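Putative cytidylyltransferase (Burkholderia pseudomallei, PDB 5X9Q) probably catalyses the transfer of an adenylyl group from ATP to D-glycero-beta-D-manno-heptose 1-phosphate, giving ADP-heptose and diphosphate. Local coordinates at residues V39-V44 with L66-N71; T113-I118 with L137-L142. All coordinates share one frame; numbering follows the deposited sequence.

How the contacts relate
Contact 1 comes first along the chain and closes before contact 2 opens; their centres lie about 11 Å apart. Contact 1 pairs strands 38-43 and 65-71 in the middle of a five-stranded parallel sheet of strand order 3-2-1-4-5, the Rossmann-like core of the cytidylyltransferase-like family. Contact 2 sits on one face of that sheet, where helix 115-121 meets helix 138-145. The two touch directly: CE1 of F40 lies 3.6 Å from CG1 of I118, and CZ of F40 3.8 Å from CD2 of L117. Helix 115-121 is thus shared: L117 and I118 pack on F40 of the central strand, while V115 and I118 also meet helix 138-145.

Contact 1 (V39-V44 with L66-N71); sequences VFTNGV and LIVGVN
Strands 39-43 and 66-71 run parallel at 22°, V39 opposite L66 and G43 opposite V70, with four sound backbone hydrogen bonds, from I67 N to V39 O (2.7 Å) through to G43 N to G69 O, and a weak fifth from N71 N to G43 O (3.4 Å). Side chains alternate between the two faces. On the face of F40, I67 and N42, F40 sets CG anti to the backbone N (chi1 -179°), and the ring extends beside the neighbouring strand: CD2 lies 4.0 Å from CG2 of I67, the two side chains crossing at about a right angle, while CZ stands 4.0 Å from N of G69, whose backbone carries no side chain. Strand 38-43, helix 50-62 and strand 65-71 form the beta-alpha-beta unit that opens the Rossmann-like nucleotidyltransferase fold. On the other face T41 and V68 lie side by side, CG2 of T41 3.9 Å from CG1 of V68; T41 OG1 turns to Y55 OH and V127 O, so this buried hydroxyl is satisfied. Nearer the strand starts, CD1 of L66 reaches back to CG1 of V39 (3.9 Å). V70, on the same face, packs against M94 and L97 of helix 90-98.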
ATOM      1  N   VAL A  39      -5.642 -18.264  -3.353  1.00 26.05           N
ATOM      2  CA  VAL A  39      -6.358 -17.557  -2.303  1.00 23.98           C
ATOM      3  C   VAL A  39      -7.196 -16.411  -2.889  1.00 24.76           C
ATOM      4  O   VAL A  39      -6.752 -15.658  -3.783  1.00 21.18           O
ATOM      5  CB  VAL A  39      -5.389 -17.029  -1.251  1.00 21.27           C
ATOM      6  CG1 VAL A  39      -6.140 -16.555  -0.029  1.00 23.72           C
ATOM      7  CG2 VAL A  39      -4.439 -18.143  -0.837  1.00 27.10           C
ATOM      8  N   PHE A  40      -8.425 -16.296  -2.397  1.00 23.79           N
ATOM      9  CA  PHE A  40      -9.322 -15.266  -2.878  1.00 20.88           C
ATOM     10  C   PHE A  40      -9.841 -14.445  -1.735  1.00 21.39           C
ATOM     11  O   PHE A  40     -10.095 -14.983  -0.653  1.00 19.47           O
ATOM     12  CB  PHE A  40     -10.505 -15.865  -3.635  1.00 20.68           C
ATOM     13  CG  PHE A  40     -11.447 -14.829  -4.178  1.00 19.54           C
ATOM     14  CD1 PHE A  40     -12.461 -14.289  -3.390  1.00 20.35           C
ATOM     15  CD2 PHE A  40     -11.308 -14.385  -5.477  1.00 20.32           C
ATOM     16  CE1 PHE A  40     -13.304 -13.322  -3.888  1.00 23.70           C
ATOM     17  CE2 PHE A  40     -12.162 -13.410  -5.987  1.00 21.22           C
ATOM     18  CZ  PHE A  40     -13.153 -12.879  -5.191  1.00 21.59           C
ATOM     19  N   THR A  41      -9.981 -13.137  -1.980  1.00 20.31           N
ATOM     20  CA  THR A  41     -10.721 -12.264  -1.090  1.00 19.46           C
ATOM     21  C   THR A  41     -11.409 -11.133  -1.877  1.00 24.98           C
ATOM     22  O   THR A  41     -11.053 -10.845  -3.009  1.00 23.58           O
ATOM     23  CB  THR A  41      -9.805 -11.666  -0.021  1.00 28.48           C
ATOM     24  OG1 THR A  41     -10.614 -11.150   1.041  1.00 29.60           O
ATOM     25  CG2 THR A  41      -8.957 -10.526  -0.594  1.00 31.00           C
ATOM     26  N   ASN A  42     -12.372 -10.466  -1.264  1.00 24.51           N
ATOM     27  CA  ASN A  42     -13.074  -9.403  -1.941  1.00 29.03           C
ATOM     28  C   ASN A  42     -13.376  -8.263  -0.992  1.00 28.51           C
ATOM     29  O   ASN A  42     -13.359  -8.443   0.234  1.00 27.25           O
ATOM     30  CB  ASN A  42     -14.379  -9.889  -2.566  1.00 29.01           C
ATOM     31  CG  ASN A  42     -15.358 -10.415  -1.538  1.00 30.22           C
ATOM     32  OD1 ASN A  42     -16.375  -9.787  -1.274  1.00 33.11           O
ATOM     33  ND2 ASN A  42     -15.076 -11.591  -0.985  1.00 34.43           N
ATOM     34  N   GLY A  43     -13.632  -7.086  -1.564  1.00 26.93           N
ATOM     35  CA  GLY A  43     -13.967  -5.929  -0.753  1.00 24.81           C
ATOM     36  C   GLY A  43     -14.125  -4.654  -1.555  1.00 24.65           C
ATOM     37  O   GLY A  43     -13.912  -4.603  -2.766  1.00 25.53           O
ATOM     38  N   VAL A  44     -14.520  -3.598  -0.870  1.00 29.67           N
ATOM     39  CA  VAL A  44     -14.656  -2.321  -1.532  1.00 28.61           C
ATOM     40  C   VAL A  44     -13.275  -1.672  -1.598  1.00 26.02           C
ATOM     41  O   VAL A  44     -12.834  -1.209  -2.655  1.00 25.57           O
ATOM     42  CB  VAL A  44     -15.683  -1.421  -0.804  1.00 24.55           C
ATOM     43  CG1 VAL A  44     -15.746  -0.088  -1.482  1.00 23.41           C
ATOM     44  CG2 VAL A  44     -17.062  -2.116  -0.826  1.00 23.53           C
ATOM     45  N   LEU A  66      -2.605 -14.765  -4.608  1.00 22.92           N
ATOM     46  CA  LEU A  66      -3.688 -14.031  -3.983  1.00 22.02           C
ATOM     47  C   LEU A  66      -4.445 -13.185  -4.972  1.00 26.28           C
ATOM     48  O   LEU A  66      -3.886 -12.263  -5.572  1.00 22.15           O
ATOM     49  CB  LEU A  66      -3.168 -13.143  -2.865  1.00 22.08           C
ATOM     50  CG  LEU A  66      -4.231 -12.246  -2.225  1.00 21.03           C
ATOM     51  CD1 LEU A  66      -5.366 -13.066  -1.589  1.00 24.27           C
ATOM     52  CD2 LEU A  66      -3.622 -11.243  -1.216  1.00 21.03           C
ATOM     53  N   ILE A  67      -5.741 -13.473  -5.080  1.00 25.05           N
ATOM     54  CA  ILE A  67      -6.644 -12.731  -5.944  1.00 23.65           C
ATOM     55  C   ILE A  67      -7.589 -11.886  -5.094  1.00 21.76           C
ATOM     56  O   ILE A  67      -8.174 -12.376  -4.125  1.00 20.30           O
ATOM     57  CB  ILE A  67      -7.464 -13.696  -6.848  1.00 25.94           C
ATOM     58  CG1 ILE A  67      -6.538 -14.663  -7.584  1.00 22.16           C
ATOM     59  CG2 ILE A  67      -8.348 -12.921  -7.808  1.00 20.08           C
ATOM     60  CD1 ILE A  67      -7.254 -15.633  -8.491  1.00 23.03           C
ATOM     61  N   VAL A  68      -7.742 -10.615  -5.455  1.00 24.03           N
ATOM     62  CA  VAL A  68      -8.674  -9.728  -4.765  1.00 21.21           C
ATOM     63  C   VAL A  68      -9.814  -9.292  -5.706  1.00 24.48           C
ATOM     64  O   VAL A  68      -9.573  -8.805  -6.812  1.00 22.79           O
ATOM     65  CB  VAL A  68      -7.948  -8.500  -4.216  1.00 25.48           C
ATOM     66  CG1 VAL A  68      -8.874  -7.699  -3.325  1.00 26.32           C
ATOM     67  CG2 VAL A  68      -6.706  -8.944  -3.432  1.00 26.20           C
ATOM     68  N   GLY A  69     -11.054  -9.525  -5.290  1.00 22.97           N
ATOM     69  CA  GLY A  69     -12.218  -9.079  -6.038  1.00 21.67           C
ATOM     70  C   GLY A  69     -12.706  -7.728  -5.542  1.00 25.29           C
ATOM     71  O   GLY A  69     -12.850  -7.496  -4.330  1.00 24.65           O
ATOM     72  N   VAL A  70     -12.961  -6.818  -6.469  1.00 22.97           N
ATOM     73  CA  VAL A  70     -13.313  -5.458  -6.056  1.00 29.62           C
ATOM     74  C   VAL A  70     -14.666  -5.013  -6.607  1.00 26.29           C
ATOM     75  O   VAL A  70     -14.867  -4.949  -7.829  1.00 27.92           O
ATOM     76  CB  VAL A  70     -12.239  -4.467  -6.487  1.00 27.94           C
ATOM     77  CG1 VAL A  70     -12.618  -3.060  -6.061  1.00 27.64           C
ATOM     78  CG2 VAL A  70     -10.904  -4.878  -5.888  1.00 23.11           C
ATOM     79  N   ASN A  71     -15.590  -4.719  -5.701  1.00 24.51           N
ATOM     80  CA  ASN A  71     -16.916  -4.256  -6.095  1.00 31.01           C
ATOM     81  C   ASN A  71     -16.848  -3.069  -7.060  1.00 31.21           C
ATOM     82  O   ASN A  71     -16.199  -2.053  -6.764  1.00 28.51           O
ATOM     83  CB  ASN A  71     -17.715  -3.852  -4.851  1.00 28.34           C
ATOM     84  CG  ASN A  71     -17.855  -4.979  -3.853  1.00 32.61           C
ATOM     85  OD1 ASN A  71     -16.892  -5.347  -3.159  1.00 28.69           O
ATOM     86  ND2 ASN A  71     -19.067  -5.506  -3.735  1.00 30.05           N
TER

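Contact 2 (T113-I118 with L137-L142); sequences TPVSLI and LPESAL
I118 extends CD1 toward E139 (chi2 178°), while the glutamate sets CG between its backbone N and carbonyl carbon (chi1 52°) and bends at chi2 (-94°), turning back over the first turn of helix 138-145. CD1 of I118 meets CB of E139 at 3.4 Å, a tight approach. The carboxylate also faces the start of helix 115-121: OE1 lies 4.0 Å from CG of P114, at the N-cap position of that helix, and OE2 4.1 Å from CG2 of V115. The same methyl of V115 meets the proline ring of P138 at CB, 3.8 Å away. One turn further on, L142 and I118 run antiparallel to each other, CD2 of L142 3.7 Å from CG2 of I118 and 3.6 Å from the carbonyl O of V115. The contact joins the opening turns of two helices on the same side of the sheet, with I118 and E139 also resting on L126 of strand 125-129. Between these segments the contacts are van der Waals, and the carboxylate oxygens meet only carbon atoms of the facing segment. OE2 of E139 lies 2.6 Å from its own backbone N, at the start of helix 138-145, whose N-terminal end would probably favour the negative charge.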
ATOM      1  N   THR A 113     -22.952  -9.547  -4.817  1.00 31.26           N
ATOM      2  CA  THR A 113     -22.124 -10.440  -4.032  1.00 31.42           C
ATOM      3  C   THR A 113     -21.064 -11.058  -4.935  1.00 29.66           C
ATOM      4  O   THR A 113     -21.237 -11.127  -6.156  1.00 30.42           O
ATOM      5  CB  THR A 113     -22.969 -11.557  -3.356  1.00 35.33           C
ATOM      6  OG1 THR A 113     -23.356 -12.545  -4.317  1.00 33.32           O
ATOM      7  CG2 THR A 113     -24.200 -10.967  -2.658  1.00 34.93           C
ATOM      8  N   PRO A 114     -19.970 -11.534  -4.343  1.00 27.83           N
ATOM      9  CA  PRO A 114     -18.929 -12.126  -5.182  1.00 27.84           C
ATOM     10  C   PRO A 114     -19.139 -13.589  -5.589  1.00 29.25           C
ATOM     11  O   PRO A 114     -18.190 -14.202  -6.114  1.00 25.45           O
ATOM     12  CB  PRO A 114     -17.682 -12.003  -4.309  1.00 30.65           C
ATOM     13  CG  PRO A 114     -18.165 -11.800  -2.890  1.00 28.87           C
ATOM     14  CD  PRO A 114     -19.636 -11.577  -2.910  1.00 34.64           C
ATOM     15  N   VAL A 115     -20.346 -14.130  -5.391  1.00 29.19           N
ATOM     16  CA  VAL A 115     -20.587 -15.557  -5.628  1.00 33.09           C
ATOM     17  C   VAL A 115     -20.299 -16.022  -7.057  1.00 31.72           C
ATOM     18  O   VAL A 115     -19.634 -17.038  -7.248  1.00 35.04           O
ATOM     19  CB  VAL A 115     -22.029 -15.963  -5.250  1.00 35.64           C
ATOM     20  CG1 VAL A 115     -22.326 -17.381  -5.711  1.00 33.85           C
ATOM     21  CG2 VAL A 115     -22.209 -15.842  -3.737  1.00 30.82           C
ATOM     22  N   SER A 116     -20.779 -15.318  -8.069  1.00 30.31           N
ATOM     23  CA  SER A 116     -20.518 -15.808  -9.422  1.00 31.72           C
ATOM     24  C   SER A 116     -19.057 -15.560  -9.793  1.00 31.83           C
ATOM     25  O   SER A 116     -18.492 -16.313 -10.588  1.00 34.38           O
ATOM     26  CB  SER A 116     -21.426 -15.143 -10.470  1.00 31.42           C
ATOM     27  OG  SER A 116     -20.944 -13.842 -10.788  1.00 38.88           O
ATOM     28  N   LEU A 117     -18.444 -14.498  -9.264  1.00 28.48           N
ATOM     29  CA  LEU A 117     -17.013 -14.308  -9.519  1.00 30.54           C
ATOM     30  C   LEU A 117     -16.233 -15.495  -8.914  1.00 29.12           C
ATOM     31  O   LEU A 117     -15.435 -16.140  -9.601  1.00 25.43           O
ATOM     32  CB  LEU A 117     -16.504 -12.978  -8.958  1.00 23.85           C
ATOM     33  CG  LEU A 117     -14.984 -12.738  -9.030  1.00 24.37           C
ATOM     34  CD1 LEU A 117     -14.409 -12.778 -10.446  1.00 24.94           C
ATOM     35  CD2 LEU A 117     -14.646 -11.417  -8.403  1.00 21.49           C
ATOM     36  N   ILE A 118     -16.530 -15.819  -7.658  1.00 25.05           N
ATOM     37  CA  ILE A 118     -15.858 -16.912  -6.968  1.00 28.55           C
ATOM     38  C   ILE A 118     -16.081 -18.253  -7.643  1.00 34.47           C
ATOM     39  O   ILE A 118     -15.183 -19.112  -7.665  1.00 29.62           O
ATOM     40  CB  ILE A 118     -16.310 -16.991  -5.497  1.00 29.25           C
ATOM     41  CG1 ILE A 118     -15.722 -15.792  -4.747  1.00 27.66           C
ATOM     42  CG2 ILE A 118     -15.848 -18.314  -4.848  1.00 22.96           C
ATOM     43  CD1 ILE A 118     -16.108 -15.698  -3.304  1.00 27.83           C
ATOM     44  N   LEU A 137     -22.007 -16.935   5.167  1.00 41.24           N
ATOM     45  CA  LEU A 137     -21.683 -16.469   3.817  1.00 39.84           C
ATOM     46  C   LEU A 137     -21.961 -17.518   2.752  1.00 31.32           C
ATOM     47  O   LEU A 137     -21.533 -18.665   2.869  1.00 31.24           O
ATOM     48  CB  LEU A 137     -20.214 -16.039   3.718  1.00 38.69           C
ATOM     49  CG  LEU A 137     -19.742 -14.781   4.434  1.00 42.67           C
ATOM     50  CD1 LEU A 137     -18.305 -14.545   4.055  1.00 41.61           C
ATOM     51  CD2 LEU A 137     -20.599 -13.580   4.038  1.00 39.24           C
ATOM     52  N   PRO A 138     -22.662 -17.104   1.691  1.00 36.67           N
ATOM     53  CA  PRO A 138     -22.951 -17.983   0.551  1.00 34.43           C
ATOM     54  C   PRO A 138     -21.658 -18.495  -0.068  1.00 31.87           C
ATOM     55  O   PRO A 138     -21.551 -19.686  -0.352  1.00 31.43           O
ATOM     56  CB  PRO A 138     -23.701 -17.078  -0.436  1.00 28.84           C
ATOM     57  CG  PRO A 138     -24.067 -15.851   0.328  1.00 30.12           C
ATOM     58  CD  PRO A 138     -23.290 -15.773   1.582  1.00 30.64           C
ATOM     59  N   GLU A 139     -20.681 -17.605  -0.237  1.00 30.08           N
ATOM     60  CA  GLU A 139     -19.422 -17.969  -0.884  1.00 32.57           C
ATOM     61  C   GLU A 139     -18.613 -19.014  -0.083  1.00 25.59           C
ATOM     62  O   GLU A 139     -17.902 -19.828  -0.675  1.00 24.14           O
ATOM     63  CB  GLU A 139     -18.574 -16.716  -1.128  1.00 29.08           C
ATOM     64  CG  GLU A 139     -18.368 -15.850   0.098  1.00 32.17           C
ATOM     65  CD  GLU A 139     -19.396 -14.735   0.198  1.00 34.82           C
ATOM     66  OE1 GLU A 139     -19.009 -13.598   0.560  1.00 36.52           O
ATOM     67  OE2 GLU A 139     -20.599 -15.015  -0.042  1.00 36.07           O
ATOM     68  N   SER A 140     -18.761 -19.030   1.240  1.00 24.41           N
ATOM     69  CA  SER A 140     -18.120 -20.064   2.048  1.00 27.12           C
ATOM     70  C   SER A 140     -18.628 -21.427   1.655  1.00 27.25           C
ATOM     71  O   SER A 140     -17.856 -22.377   1.486  1.00 26.91           O
ATOM     72  CB  SER A 140     -18.395 -19.866   3.529  1.00 28.00           C
ATOM     73  OG  SER A 140     -17.871 -18.645   3.989  1.00 32.99           O
ATOM     74  N   ALA A 141     -19.947 -21.518   1.521  1.00 25.62           N
ATOM     75  CA  ALA A 141     -20.580 -22.765   1.166  1.00 21.15           C
ATOM     76  C   ALA A 141     -20.136 -23.153  -0.215  1.00 24.69           C
ATOM     77  O   ALA A 141     -19.843 -24.321  -0.467  1.00 25.30           O
ATOM     78  CB  ALA A 141     -22.115 -22.636   1.229  1.00 33.90           C
ATOM     79  N   LEU A 142     -20.077 -22.167  -1.113  1.00 23.35           N
ATOM     80  CA  LEU A 142     -19.660 -22.455  -2.476  1.00 25.77           C
ATOM     81  C   LEU A 142     -18.277 -23.089  -2.478  1.00 28.13           C
ATOM     82  O   LEU A 142     -18.090 -24.185  -3.027  1.00 25.47           O
ATOM     83  CB  LEU A 142     -19.657 -21.188  -3.334  1.00 29.57           C
ATOM     84  CG  LEU A 142     -19.210 -21.415  -4.789  1.00 29.76           C
ATOM     85  CD1 LEU A 142     -20.182 -22.307  -5.549  1.00 27.83           C
ATOM     86  CD2 LEU A 142     -19.037 -20.088  -5.515  1.00 31.28           C
TER